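Putative phosphatase (Bacteroides thetaiotaomicron, PDB 3KYA) is of unconfirmed activity, named a putative phosphatase, and binds zinc ions in the crystal. Local coordinates at residues Ser139-Leu144 and Asp445-Val450; Phe401-Val406 and Ala441-Val446. All coordinates share one frame; numbering follows the deposited sequence.

Contact 1 (Ser139-Leu144 and Asp445-Val450)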
loop_
_atom_site.group_PDB
_atom_site.type_symbol
_atom_site.label_atom_id
_atom_site.label_comp_id
_atom_site.label_asym_id
_atom_site.label_seq_id
_atom_site.Cartn_x
_atom_site.Cartn_y
_atom_site.Cartn_z
ATOM N N SER A 139 30.090 -18.157 -3.977
ATOM C CA SER A 139 29.614 -18.832 -2.756
ATOM C C SER A 139 29.838 -18.122 -1.425
ATOM O O SER A 139 29.175 -18.448 -0.431
ATOM C CB SER A 139 30.200 -20.248 -2.711
ATOM O OG SER A 139 31.613 -20.242 -2.666
ATOM N N ASP A 140 30.742 -17.152 -1.397
ATOM C CA ASP A 140 30.969 -16.372 -0.187
ATOM C C ASP A 140 30.041 -15.168 -0.194
ATOM O O ASP A 140 29.558 -14.764 -1.254
ATOM C CB ASP A 140 32.414 -15.924 -0.125
ATOM C CG ASP A 140 33.368 -17.094 -0.067
ATOM O OD1 ASP A 140 33.226 -17.954 0.840
ATOM O OD2 ASP A 140 34.254 -17.153 -0.934
ATOM N N ASN A 141 29.759 -14.624 0.991
ATOM C CA ASN A 141 28.921 -13.427 1.123
ATOM C C ASN A 141 29.533 -12.295 0.288
ATOM O O ASN A 141 30.721 -11.981 0.439
ATOM C CB ASN A 141 28.801 -13.075 2.614
ATOM C CG ASN A 141 27.806 -11.953 2.907
ATOM O OD1 ASN A 141 27.846 -10.900 2.298
ATOM N ND2 ASN A 141 26.937 -12.178 3.897
ATOM N N GLY A 142 28.740 -11.690 -0.600
ATOM C CA GLY A 142 29.275 -10.661 -1.498
ATOM C C GLY A 142 28.508 -9.365 -1.619
ATOM O O GLY A 142 27.406 -9.234 -1.086
ATOM N N ARG A 143 29.147 -8.388 -2.268
ATOM C CA ARG A 143 28.550 -7.092 -2.580
ATOM C C ARG A 143 28.838 -6.741 -4.037
ATOM O O ARG A 143 29.883 -7.093 -4.586
ATOM C CB ARG A 143 29.087 -5.989 -1.673
ATOM C CG ARG A 143 28.724 -6.163 -0.201
ATOM C CD ARG A 143 27.219 -6.024 0.035
ATOM N NE ARG A 143 26.913 -5.997 1.460
ATOM C CZ ARG A 143 26.867 -7.064 2.255
ATOM N NH1 ARG A 143 27.103 -8.287 1.790
ATOM N NH2 ARG A 143 26.575 -6.905 3.535
ATOM N N LEU A 144 27.916 -6.013 -4.640
ATOM C CA LEU A 144 27.990 -5.646 -6.044
ATOM C C LEU A 144 28.197 -4.152 -6.284
ATOM O O LEU A 144 27.723 -3.318 -5.509
ATOM C CB LEU A 144 26.684 -6.074 -6.727
ATOM C CG LEU A 144 26.348 -7.563 -6.819
ATOM C CD1 LEU A 144 24.914 -7.755 -7.363
ATOM C CD2 LEU A 144 27.359 -8.336 -7.688
ATOM N N ASP A 445 20.122 -17.563 0.485
ATOM C CA ASP A 445 20.705 -16.382 1.164
ATOM C C ASP A 445 21.162 -15.310 0.147
ATOM O O ASP A 445 21.993 -15.589 -0.717
ATOM C CB ASP A 445 21.890 -16.767 2.053
ATOM C CG ASP A 445 21.552 -17.841 3.076
ATOM O OD1 ASP A 445 20.947 -18.889 2.702
ATOM O OD2 ASP A 445 21.945 -17.644 4.252
ATOM N N VAL A 446 20.641 -14.093 0.277
ATOM C CA VAL A 446 20.941 -12.981 -0.645
ATOM C C VAL A 446 21.734 -11.878 0.058
ATOM O O VAL A 446 21.302 -11.351 1.080
ATOM C CB VAL A 446 19.647 -12.415 -1.305
ATOM C CG1 VAL A 446 19.207 -13.305 -2.469
ATOM C CG2 VAL A 446 18.517 -12.237 -0.265
ATOM N N SER A 447 22.872 -11.503 -0.525
ATOM C CA SER A 447 23.810 -10.550 0.101
ATOM C C SER A 447 24.116 -9.271 -0.692
ATOM O O SER A 447 24.408 -8.232 -0.095
ATOM C CB SER A 447 25.140 -11.278 0.398
ATOM O OG SER A 447 25.700 -11.835 -0.793
ATOM N N GLY A 448 24.073 -9.359 -2.017
ATOM C CA GLY A 448 24.398 -8.239 -2.903
ATOM C C GLY A 448 23.221 -7.786 -3.750
ATOM O O GLY A 448 22.356 -8.598 -4.111
ATOM N N LEU A 449 23.198 -6.490 -4.068
ATOM C CA LEU A 449 22.112 -5.885 -4.827
ATOM C C LEU A 449 22.547 -4.583 -5.482
ATOM O O LEU A 449 23.177 -3.732 -4.832
ATOM C CB LEU A 449 20.918 -5.580 -3.893
ATOM C CG LEU A 449 19.625 -5.077 -4.533
ATOM C CD1 LEU A 449 18.985 -6.180 -5.362
ATOM C CD2 LEU A 449 18.623 -4.549 -3.460
ATOM N N VAL A 450 22.232 -4.444 -6.766
ATOM C CA VAL A 450 22.459 -3.190 -7.509
ATOM C C VAL A 450 21.261 -2.952 -8.408
ATOM O O VAL A 450 20.537 -3.891 -8.739
ATOM C CB VAL A 450 23.742 -3.185 -8.389
ATOM C CG1 VAL A 450 24.983 -3.074 -7.538
ATOM C CG2 VAL A 450 23.794 -4.397 -9.326
#
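Gly142 and Ser447 meet where a six-bladed beta-propeller closes its ring: 141-147 is the innermost strand of the first blade, 446-452 that of the last. Around the central channel 141-144 and 446-450 run almost parallel, their short axes 6° apart and 4.9 Å from each other at closest approach. They do not pair as a sheet; each hydrogen-bonds to the second strand of its own blade, and the link between them is a side-chain one. Ser447 OG sits between its backbone N and carbonyl carbon (chi1 58°), from where it accepts the Gly142 N-H over 3.0 Å in a nearly straight bond (163°). Ser447 and Gly448 together face His461 in a classic beta bulge. At Gly448 the chains draw close, its CA lying 4.3 Å from Arg143 CA.

The Arg143 chain bends at chi2, and its guanidinium ends close to Ser447. NH1 donates to Asn141 OD1 at 2.8 Å and, from above the carbonyl plane, to Gly142 O at 3.0 Å; both acceptors lie near the guanidinium plane. Gln314 takes NE. Ser447 O lies over one guanidinium face, 3.3 Å from NH1 but poorly angled for a bond. Farther along, Gln376, from the innermost strand of the fifth blade, ties Leu144 O to Leu449 N, and Val450 CG1 packs against Leu144 CB at 3.5 Å.

Contact 2 (Phe401-Val406 and Ala441-Val446)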
loop_
_atom_site.group_PDB
_atom_site.type_symbol
_atom_site.label_atom_id
_atom_site.label_comp_id
_atom_site.label_asym_id
_atom_site.label_seq_id
_atom_site.Cartn_x
_atom_site.Cartn_y
_atom_site.Cartn_z
ATOM N N PHE A 401 15.595 -14.644 2.618
ATOM C CA PHE A 401 15.605 -15.055 1.212
ATOM C C PHE A 401 14.759 -14.184 0.276
ATOM O O PHE A 401 14.058 -14.699 -0.609
ATOM C CB PHE A 401 15.117 -16.509 1.119
ATOM C CG PHE A 401 15.569 -17.394 2.280
ATOM C CD1 PHE A 401 16.918 -17.642 2.510
ATOM C CD2 PHE A 401 14.633 -17.996 3.107
ATOM C CE1 PHE A 401 17.326 -18.460 3.565
ATOM C CE2 PHE A 401 15.020 -18.819 4.170
ATOM C CZ PHE A 401 16.370 -19.063 4.399
ATOM N N CYS A 402 14.834 -12.870 0.449
ATOM C CA CYS A 402 14.037 -11.965 -0.372
ATOM C C CYS A 402 14.603 -10.547 -0.465
ATOM O O CYS A 402 15.527 -10.171 0.259
ATOM C CB CYS A 402 12.615 -11.916 0.190
ATOM S SG CYS A 402 12.503 -11.242 1.873
ATOM N N VAL A 403 14.041 -9.793 -1.402
ATOM C CA VAL A 403 14.304 -8.374 -1.556
ATOM C C VAL A 403 13.122 -7.661 -0.882
ATOM O O VAL A 403 11.955 -7.968 -1.189
ATOM C CB VAL A 403 14.375 -7.949 -3.035
ATOM C CG1 VAL A 403 14.588 -6.438 -3.150
ATOM C CG2 VAL A 403 15.495 -8.714 -3.791
ATOM N N ARG A 404 13.408 -6.763 0.058
ATOM C CA ARG A 404 12.376 -5.962 0.747
ATOM C C ARG A 404 12.424 -4.520 0.222
ATOM O O ARG A 404 13.453 -4.072 -0.319
ATOM C CB ARG A 404 12.588 -5.917 2.270
ATOM C CG ARG A 404 12.857 -7.221 3.003
ATOM C CD ARG A 404 11.642 -8.083 3.314
ATOM N NE ARG A 404 10.698 -7.529 4.295
ATOM C CZ ARG A 404 10.821 -7.599 5.626
ATOM N NH1 ARG A 404 11.887 -8.153 6.196
ATOM N NH2 ARG A 404 9.868 -7.072 6.408
ATOM N N LYS A 405 11.314 -3.803 0.394
ATOM C CA LYS A 405 11.156 -2.416 -0.010
ATOM C C LYS A 405 10.836 -1.576 1.226
ATOM O O LYS A 405 10.072 -2.014 2.088
ATOM C CB LYS A 405 10.005 -2.283 -1.016
ATOM C CG LYS A 405 9.703 -0.856 -1.470
ATOM C CD LYS A 405 8.475 -0.832 -2.370
ATOM C CE LYS A 405 7.957 0.562 -2.599
ATOM N NZ LYS A 405 6.638 0.551 -3.326
ATOM N N VAL A 406 11.435 -0.391 1.302
ATOM C CA VAL A 406 11.237 0.548 2.400
ATOM C C VAL A 406 10.879 1.916 1.826
ATOM O O VAL A 406 11.688 2.523 1.104
ATOM C CB VAL A 406 12.514 0.707 3.301
ATOM C CG1 VAL A 406 12.226 1.642 4.490
ATOM C CG2 VAL A 406 13.021 -0.656 3.820
ATOM N N ALA A 441 8.838 -16.885 -7.808
ATOM C CA ALA A 441 10.279 -16.671 -7.599
ATOM C C ALA A 441 10.772 -16.897 -6.154
ATOM O O ALA A 441 10.102 -16.508 -5.178
ATOM C CB ALA A 441 10.672 -15.265 -8.060
ATOM N N ARG A 442 11.945 -17.526 -6.043
ATOM C CA ARG A 442 12.602 -17.741 -4.746
ATOM C C ARG A 442 14.097 -17.552 -4.859
ATOM O O ARG A 442 14.666 -17.719 -5.936
ATOM C CB ARG A 442 12.321 -19.134 -4.194
ATOM C CG ARG A 442 10.879 -19.327 -3.781
ATOM C CD ARG A 442 10.656 -20.633 -3.054
ATOM N NE ARG A 442 10.879 -21.807 -3.881
ATOM C CZ ARG A 442 10.703 -23.058 -3.462
ATOM N NH1 ARG A 442 10.347 -23.296 -2.202
ATOM N NH2 ARG A 442 10.898 -24.081 -4.287
ATOM N N PHE A 443 14.706 -17.205 -3.727
ATOM C CA PHE A 443 16.146 -17.051 -3.595
ATOM C C PHE A 443 16.601 -17.904 -2.420
ATOM O O PHE A 443 15.765 -18.456 -1.685
ATOM C CB PHE A 443 16.527 -15.598 -3.266
ATOM C CG PHE A 443 16.068 -14.556 -4.279
ATOM C CD1 PHE A 443 16.870 -14.207 -5.358
ATOM C CD2 PHE A 443 14.874 -13.856 -4.094
ATOM C CE1 PHE A 443 16.451 -13.230 -6.283
ATOM C CE2 PHE A 443 14.472 -12.877 -4.981
ATOM C CZ PHE A 443 15.256 -12.566 -6.086
ATOM N N ARG A 444 17.918 -18.060 -2.265
ATOM C CA ARG A 444 18.484 -18.638 -1.042
ATOM C C ARG A 444 19.101 -17.408 -0.359
ATOM O O ARG A 444 18.613 -16.289 -0.585
ATOM C CB ARG A 444 19.453 -19.792 -1.325
ATOM C CG ARG A 444 18.782 -20.939 -2.096
ATOM C CD ARG A 444 19.595 -22.202 -2.161
ATOM N NE ARG A 444 19.697 -22.822 -0.844
ATOM C CZ ARG A 444 20.097 -24.065 -0.619
ATOM N NH1 ARG A 444 20.448 -24.859 -1.623
ATOM N NH2 ARG A 444 20.143 -24.514 0.623
ATOM N N ASP A 445 20.122 -17.563 0.485
ATOM C CA ASP A 445 20.705 -16.382 1.164
ATOM C C ASP A 445 21.162 -15.310 0.147
ATOM O O ASP A 445 21.993 -15.589 -0.717
ATOM C CB ASP A 445 21.890 -16.767 2.053
ATOM C CG ASP A 445 21.552 -17.841 3.076
ATOM O OD1 ASP A 445 20.947 -18.889 2.702
ATOM O OD2 ASP A 445 21.945 -17.644 4.252
ATOM N N VAL A 446 20.641 -14.093 0.277
ATOM C CA VAL A 446 20.941 -12.981 -0.645
ATOM C C VAL A 446 21.734 -11.878 0.058
ATOM O O VAL A 446 21.302 -11.351 1.080
ATOM C CB VAL A 446 19.647 -12.415 -1.305
ATOM C CG1 VAL A 446 19.207 -13.305 -2.469
ATOM C CG2 VAL A 446 18.517 -12.237 -0.265
HETATM O O HOH W 1 12.856 -16.905 -1.576
#
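Phe401 lies against the backbone of 443-445, its CB 3.5 Å from Phe443 O. The ring meets the peptide beyond obliquely, with CD1 3.6 Å from Arg444 C. At the ring edge, near its plane, CE1 comes to 3.7 Å from Asp445 OD1; ring and carboxylate lie side by side and point the same way, their planes 63° apart. Phe443 answers from the loop 441-446: the edge of its ring is turned to Phe401 O, with CD2 3.7 Å away. A water lies between the same carbonyl and the loop: it accepts from Phe443 N at 2.9 Å and is 2.7 Å from Phe401 O, one of several acceptors competing for its protons. Val446 CG2, between its own N and carbonyl carbon, reaches Cys402 O at 3.7 Å.

In the propeller this joins adjacent blades: 402-406 is the third strand of the fifth blade, and 441-446 leads into the innermost strand of the sixth. Trp430 stacks edge-to-face with Phe401 and makes a cation-pi contact with Arg444, and so touches both segments. Asp445 OD2 forms a salt bridge to Arg398, just before Phe401 in the chain, and Asp462 OD2 accepts the Arg444 N-H.

Contacts 1 and 2 lie on the two sides of the last propeller blade and share Asp445 and Val446, their centres 11 Å apart. Contact 1 joins that blade to the first one and is buried beside the central channel; contact 2 joins it to the fifth and is only partly buried. The chain between residues 441 and 450 thus serves both blade boundaries in turn, as loop in contact 2 and as strand in contact 1. The chemistry changes with it: a direct serine-to-backbone bond and an arginine held by acceptors in its own segment and by Gln314 in the core, against phenylalanine side chains meeting backbone carbonyls, one by its ring edge and one obliquely, and a water where the loop enters the blade.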